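Long-range contacts in glycerate dehydrogenase related protein (Thermoplasma acidophilum, PDB 3GVX), which probably reduces 2-keto acids such as glyoxylate or hydroxypyruvate with NAD(P)H: residues G122-I127 with Q173-L178; R210-S215 with V235-P240. All blocks are in the same frame, centred on the assembly; numbering follows the deposited sequence.

Overall arrangement
Both contacts belong to the NAD-binding domain, whose parallel sheet of seven strands runs in the order 162-163, 147-151, 124-128, 176-179, 204-207, 230-233, 250-252. Contact 1 lies in this sheet and pairs strands 124-128 and 176-179 at its middle. Contact 2 joins the two loops that follow strands 204-207 and 230-233, the next neighbours across the sheet. Along the chain the contacts come in series, contact 1 closing before contact 2 opens. Their centres lie 22 Å apart and their nearest atoms about 9 Å, without touching. Contact 1 is thus one strand pairing at the middle of the sheet, while contact 2 shapes the loops that in this family probably carry active-site residues.

Contact 1: G122-I127 with Q173-L178; sequences GKALGI and QSDFVL
At the middle of the Rossmann-type sheet, Leu125, Gly126 and Ile127 pair in parallel with Phe176, Val177 and Leu178. Two straight bonds define the register: Gly126 N to Phe176 O, 2.7 Å, and Leu178 N to Gly126 O, also 2.7 Å. At the start of the pairing Ala124 O is gripped twice, by Asp175 N at 2.9 Å and by the longer bond from Phe176 N. Asp175 also answers with its side chain: CG lies anti to its carbonyl carbon (chi1 -62°), which brings OD2 to Ala124 N at 3.1 Å on the carboxylate's anti side. OD1 of the same group forms a salt bridge with Arg200, so the two oxygens tie the strand entrance to a second part of the chain. An alanine in place of Asp175 would probably leave Ala124 N without this acceptor and Arg200 without its carboxylate mate. Ser174 OG, bonded to Leu170 O, sits 3.1 Å from Gly126 CA; a beta carbon on Gly126 would run into it. On the face shared by Leu125, Phe176, Ile127 and Leu178, Leu125 CD1 packs on Phe176 CB at 3.8 Å, and helix 132-143 covers Leu125, Ile127 and Leu178. Lys123 meets the edge of the Phe176 ring with its aliphatic chain, CD to CE2 at 3.6 Å. The chain leaves strand 124-128 for 147-151 and 162-163 on one side, then returns to 176-179 on the other, the central switch of strand order typical of the Rossmann fold.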
loop_
_atom_site.group_PDB
_atom_site.type_symbol
_atom_site.label_atom_id
_atom_site.label_comp_id
_atom_site.label_asym_id
_atom_site.label_seq_id
_atom_site.Cartn_x
_atom_site.Cartn_y
_atom_site.Cartn_z
ATOM N N GLY B 122 -3.150 9.508 -8.252
ATOM C CA GLY B 122 -2.985 10.460 -9.334
ATOM C C GLY B 122 -1.549 10.810 -9.679
ATOM O O GLY B 122 -1.277 11.438 -10.693
ATOM N N LYS B 123 -0.618 10.387 -8.846
ATOM C CA LYS B 123 0.767 10.681 -9.122
ATOM C C LYS B 123 1.521 9.713 -10.024
ATOM O O LYS B 123 1.139 8.560 -10.194
ATOM C CB LYS B 123 1.503 10.889 -7.812
ATOM C CG LYS B 123 1.221 12.254 -7.268
ATOM C CD LYS B 123 1.374 12.283 -5.796
ATOM C CE LYS B 123 1.456 13.709 -5.313
ATOM N NZ LYS B 123 0.287 14.469 -5.773
ATOM N N ALA B 124 2.616 10.219 -10.577
ATOM C CA ALA B 124 3.444 9.445 -11.476
ATOM C C ALA B 124 4.595 8.752 -10.759
ATOM O O ALA B 124 5.472 9.391 -10.172
ATOM C CB ALA B 124 3.967 10.347 -12.594
ATOM N N LEU B 125 4.570 7.427 -10.799
ATOM C CA LEU B 125 5.613 6.614 -10.185
ATOM C C LEU B 125 6.550 6.110 -11.287
ATOM O O LEU B 125 6.140 5.347 -12.168
ATOM C CB LEU B 125 5.002 5.427 -9.436
ATOM C CG LEU B 125 5.977 4.322 -9.019
ATOM C CD1 LEU B 125 7.062 4.873 -8.089
ATOM C CD2 LEU B 125 5.192 3.198 -8.375
ATOM N N GLY B 126 7.800 6.558 -11.237
ATOM C CA GLY B 126 8.790 6.145 -12.211
ATOM C C GLY B 126 9.558 4.941 -11.696
ATOM O O GLY B 126 10.085 4.959 -10.582
ATOM N N ILE B 127 9.602 3.877 -12.494
ATOM C CA ILE B 127 10.319 2.673 -12.097
ATOM C C ILE B 127 11.544 2.458 -12.960
ATOM O O ILE B 127 11.482 2.432 -14.189
ATOM C CB ILE B 127 9.454 1.400 -12.177
ATOM C CG1 ILE B 127 8.224 1.552 -11.283
ATOM C CG2 ILE B 127 10.274 0.191 -11.734
ATOM C CD1 ILE B 127 7.170 0.511 -11.524
ATOM N N GLN B 173 9.514 12.775 -15.602
ATOM C CA GLN B 173 8.080 12.515 -15.592
ATOM C C GLN B 173 7.614 11.917 -14.276
ATOM O O GLN B 173 6.464 11.528 -14.152
ATOM C CB GLN B 173 7.708 11.539 -16.711
ATOM C CG GLN B 173 8.112 11.959 -18.099
ATOM C CD GLN B 173 7.742 10.911 -19.125
ATOM O OE1 GLN B 173 6.563 10.669 -19.377
ATOM N NE2 GLN B 173 8.748 10.266 -19.708
ATOM N N SER B 174 8.506 11.837 -13.297
ATOM C CA SER B 174 8.162 11.207 -12.028
ATOM C C SER B 174 8.083 12.065 -10.761
ATOM O O SER B 174 8.842 13.015 -10.574
ATOM C CB SER B 174 9.128 10.047 -11.770
ATOM O OG SER B 174 9.176 9.195 -12.887
ATOM N N ASP B 175 7.145 11.700 -9.891
ATOM C CA ASP B 175 6.984 12.357 -8.597
ATOM C C ASP B 175 7.676 11.453 -7.591
ATOM O O ASP B 175 8.149 11.888 -6.541
ATOM C CB ASP B 175 5.501 12.512 -8.253
ATOM C CG ASP B 175 4.769 13.384 -9.241
ATOM O OD1 ASP B 175 5.202 14.521 -9.471
ATOM O OD2 ASP B 175 3.756 12.941 -9.793
ATOM N N PHE B 176 7.717 10.176 -7.947
ATOM C CA PHE B 176 8.336 9.152 -7.139
ATOM C C PHE B 176 9.138 8.284 -8.077
ATOM O O PHE B 176 8.705 7.986 -9.185
ATOM C CB PHE B 176 7.281 8.281 -6.463
ATOM C CG PHE B 176 6.359 9.031 -5.559
ATOM C CD1 PHE B 176 6.643 9.165 -4.208
ATOM C CD2 PHE B 176 5.218 9.626 -6.058
ATOM C CE1 PHE B 176 5.803 9.882 -3.375
ATOM C CE2 PHE B 176 4.371 10.347 -5.227
ATOM C CZ PHE B 176 4.666 10.474 -3.887
ATOM N N VAL B 177 10.316 7.888 -7.638
ATOM C CA VAL B 177 11.144 7.031 -8.444
ATOM C C VAL B 177 11.596 5.862 -7.622
ATOM O O VAL B 177 12.133 6.014 -6.523
ATOM C CB VAL B 177 12.388 7.742 -8.978
ATOM C CG1 VAL B 177 13.401 6.689 -9.461
ATOM C CG2 VAL B 177 12.000 8.705 -10.098
ATOM N N LEU B 178 11.355 4.680 -8.160
ATOM C CA LEU B 178 11.769 3.481 -7.486
ATOM C C LEU B 178 12.923 2.839 -8.244
ATOM O O LEU B 178 12.859 2.641 -9.455
ATOM C CB LEU B 178 10.628 2.482 -7.388
ATOM C CG LEU B 178 11.183 1.259 -6.663
ATOM C CD1 LEU B 178 10.683 1.227 -5.214
ATOM C CD2 LEU B 178 10.814 0.011 -7.456
#

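Contact 2: R210-S215 with V235-P240; sequences RADVVS and VWWNEP
Ala211 lies over one face of the Trp237 indole, while Asp212 and Val214 meet its rim. Ala211 CB stands 3.7 Å from the centroid of the five-membered ring and only 11° off its normal, the geometry of a CH-pi contact. In the plane of the ring, Asp212 OD1 approaches CD1 at 3.5 Å, and Trp236 NE1 also lies at the edge. The other indole is met differently: Trp237 CZ3 sits over a face of Trp236, offset toward its rim.

The polar point of Trp237 is NE1, which donates to Val214 O at 2.7 Å with an N-H...O angle of 154°. The carbonyl oxygen lies close to the ring plane, so this bond and the methyl on the face together limit how far the indole can turn. With CG anti to the carbonyl carbon (chi1 -55°), the indole lies against the Ala211 methyl and its NE1 points to Val214 O. Val214 CG1 adds an apolar touch to CZ2 at 3.7 Å.

Both segments are loops following neighbouring parallel strands, 204-207 and 230-233, of the Rossmann-type sheet; in this family such loops supply an Arg, a Glu and, with a further loop, a His to the active site. Arg210 and Glu239 fit that pattern, each weakly bonded to His255, consistent with such a role.

Val235 CG2, in the crowded position between backbone N and carbonyl carbon, packs on Ala211 N at 3.3 Å. Trp236 N donates to Glu239 OE2 at 2.9 Å, which steadies the carboxylate. Ser215 OG caps Asp218 N at the start of helix 216-225, and Phe112 of the second subunit packs on Glu239 and Pro240.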
loop_
_atom_site.group_PDB
_atom_site.type_symbol
_atom_site.label_atom_id
_atom_site.label_comp_id
_atom_site.label_asym_id
_atom_site.label_seq_id
_atom_site.Cartn_x
_atom_site.Cartn_y
_atom_site.Cartn_z
ATOM N N ARG B 210 20.449 -1.923 -5.278
ATOM C CA ARG B 210 21.757 -2.003 -4.662
ATOM C C ARG B 210 22.284 -0.604 -4.441
ATOM O O ARG B 210 22.050 0.294 -5.251
ATOM C CB ARG B 210 22.698 -2.806 -5.558
ATOM C CG ARG B 210 22.375 -4.295 -5.614
ATOM C CD ARG B 210 22.915 -4.982 -4.369
ATOM N NE ARG B 210 21.900 -5.754 -3.654
ATOM C CZ ARG B 210 21.667 -7.053 -3.827
ATOM N NH1 ARG B 210 22.383 -7.744 -4.699
ATOM N NH2 ARG B 210 20.715 -7.661 -3.128
ATOM N N ALA B 211 22.982 -0.422 -3.331
ATOM C CA ALA B 211 23.541 0.869 -2.999
ATOM C C ALA B 211 24.481 1.360 -4.105
ATOM O O ALA B 211 24.473 2.544 -4.452
ATOM C CB ALA B 211 24.273 0.794 -1.657
ATOM N N ASP B 212 25.259 0.457 -4.694
ATOM C CA ASP B 212 26.198 0.875 -5.726
ATOM C C ASP B 212 25.637 1.335 -7.055
ATOM O O ASP B 212 26.380 1.835 -7.894
ATOM C CB ASP B 212 27.272 -0.197 -5.906
ATOM C CG ASP B 212 28.182 -0.279 -4.693
ATOM O OD1 ASP B 212 28.710 0.773 -4.292
ATOM O OD2 ASP B 212 28.352 -1.375 -4.124
ATOM N N VAL B 213 24.331 1.195 -7.252
ATOM C CA VAL B 213 23.738 1.685 -8.483
ATOM C C VAL B 213 23.675 3.195 -8.277
ATOM O O VAL B 213 23.425 3.966 -9.204
ATOM C CB VAL B 213 22.317 1.108 -8.724
ATOM C CG1 VAL B 213 21.691 1.757 -9.960
ATOM C CG2 VAL B 213 22.392 -0.417 -8.891
ATOM N N VAL B 214 23.924 3.611 -7.039
ATOM C CA VAL B 214 23.929 5.024 -6.697
ATOM C C VAL B 214 25.283 5.536 -6.205
ATOM O O VAL B 214 25.941 4.927 -5.359
ATOM C CB VAL B 214 22.872 5.374 -5.607
ATOM C CG1 VAL B 214 23.037 6.840 -5.166
ATOM C CG2 VAL B 214 21.461 5.121 -6.139
ATOM N N SER B 215 25.676 6.676 -6.761
ATOM C CA SER B 215 26.902 7.344 -6.379
ATOM C C SER B 215 26.666 7.908 -5.003
ATOM O O SER B 215 25.874 8.836 -4.811
ATOM C CB SER B 215 27.219 8.487 -7.341
ATOM O OG SER B 215 28.093 9.430 -6.741
ATOM N N VAL B 235 18.891 -0.341 1.184
ATOM C CA VAL B 235 20.278 -0.751 0.985
ATOM C C VAL B 235 21.246 0.409 1.106
ATOM O O VAL B 235 21.042 1.482 0.537
ATOM C CB VAL B 235 20.488 -1.391 -0.392
ATOM C CG1 VAL B 235 19.569 -2.595 -0.555
ATOM C CG2 VAL B 235 20.278 -0.349 -1.482
ATOM N N TRP B 236 22.310 0.187 1.857
ATOM C CA TRP B 236 23.297 1.224 2.055
ATOM C C TRP B 236 24.653 0.771 1.529
ATOM O O TRP B 236 24.871 -0.419 1.341
ATOM C CB TRP B 236 23.362 1.566 3.538
ATOM C CG TRP B 236 24.016 2.847 3.769
ATOM C CD1 TRP B 236 25.306 3.036 4.149
ATOM C CD2 TRP B 236 23.446 4.152 3.608
ATOM N NE1 TRP B 236 25.583 4.369 4.233
ATOM C CE2 TRP B 236 24.462 5.082 3.905
ATOM C CE3 TRP B 236 22.185 4.626 3.235
ATOM C CZ2 TRP B 236 24.261 6.456 3.853
ATOM C CZ3 TRP B 236 21.986 5.992 3.181
ATOM C CH2 TRP B 236 23.024 6.894 3.485
ATOM N N TRP B 237 25.569 1.699 1.286
ATOM C CA TRP B 237 26.864 1.273 0.796
ATOM C C TRP B 237 27.635 0.571 1.902
ATOM O O TRP B 237 27.483 0.870 3.099
ATOM C CB TRP B 237 27.664 2.453 0.239
ATOM C CG TRP B 237 26.940 3.204 -0.821
ATOM C CD1 TRP B 237 27.067 3.060 -2.170
ATOM C CD2 TRP B 237 25.952 4.214 -0.615
ATOM N NE1 TRP B 237 26.223 3.925 -2.819
ATOM C CE2 TRP B 237 25.531 4.650 -1.889
ATOM C CE3 TRP B 237 25.397 4.808 0.523
ATOM C CZ2 TRP B 237 24.558 5.635 -2.061
ATOM C CZ3 TRP B 237 24.432 5.786 0.356
ATOM C CH2 TRP B 237 24.025 6.196 -0.931
ATOM N N ASN B 238 28.445 -0.381 1.456
ATOM C CA ASN B 238 29.290 -1.224 2.281
ATOM C C ASN B 238 28.480 -2.254 3.035
ATOM O O ASN B 238 28.495 -3.417 2.654
ATOM C CB ASN B 238 30.165 -0.387 3.210
ATOM C CG ASN B 238 31.004 0.621 2.439
ATOM O OD1 ASN B 238 31.432 0.352 1.308
ATOM N ND2 ASN B 238 31.248 1.779 3.043
ATOM N N GLU B 239 27.742 -1.863 4.066
ATOM C CA GLU B 239 26.948 -2.852 4.809
ATOM C C GLU B 239 27.800 -4.069 5.192
ATOM O O GLU B 239 28.327 -4.763 4.338
ATOM C CB GLU B 239 25.803 -3.390 3.947
ATOM C CG GLU B 239 24.648 -2.464 3.658
ATOM C CD GLU B 239 23.593 -3.173 2.812
ATOM O OE1 GLU B 239 23.271 -4.334 3.132
ATOM O OE2 GLU B 239 23.090 -2.588 1.833
ATOM N N PRO B 240 27.939 -4.325 6.486
ATOM C CA PRO B 240 27.344 -3.565 7.582
ATOM C C PRO B 240 28.089 -2.322 8.094
ATOM O O PRO B 240 27.565 -1.612 8.946
ATOM C CB PRO B 240 27.092 -4.638 8.653
ATOM C CG PRO B 240 28.041 -5.713 8.327
ATOM C CD PRO B 240 27.989 -5.755 6.832
#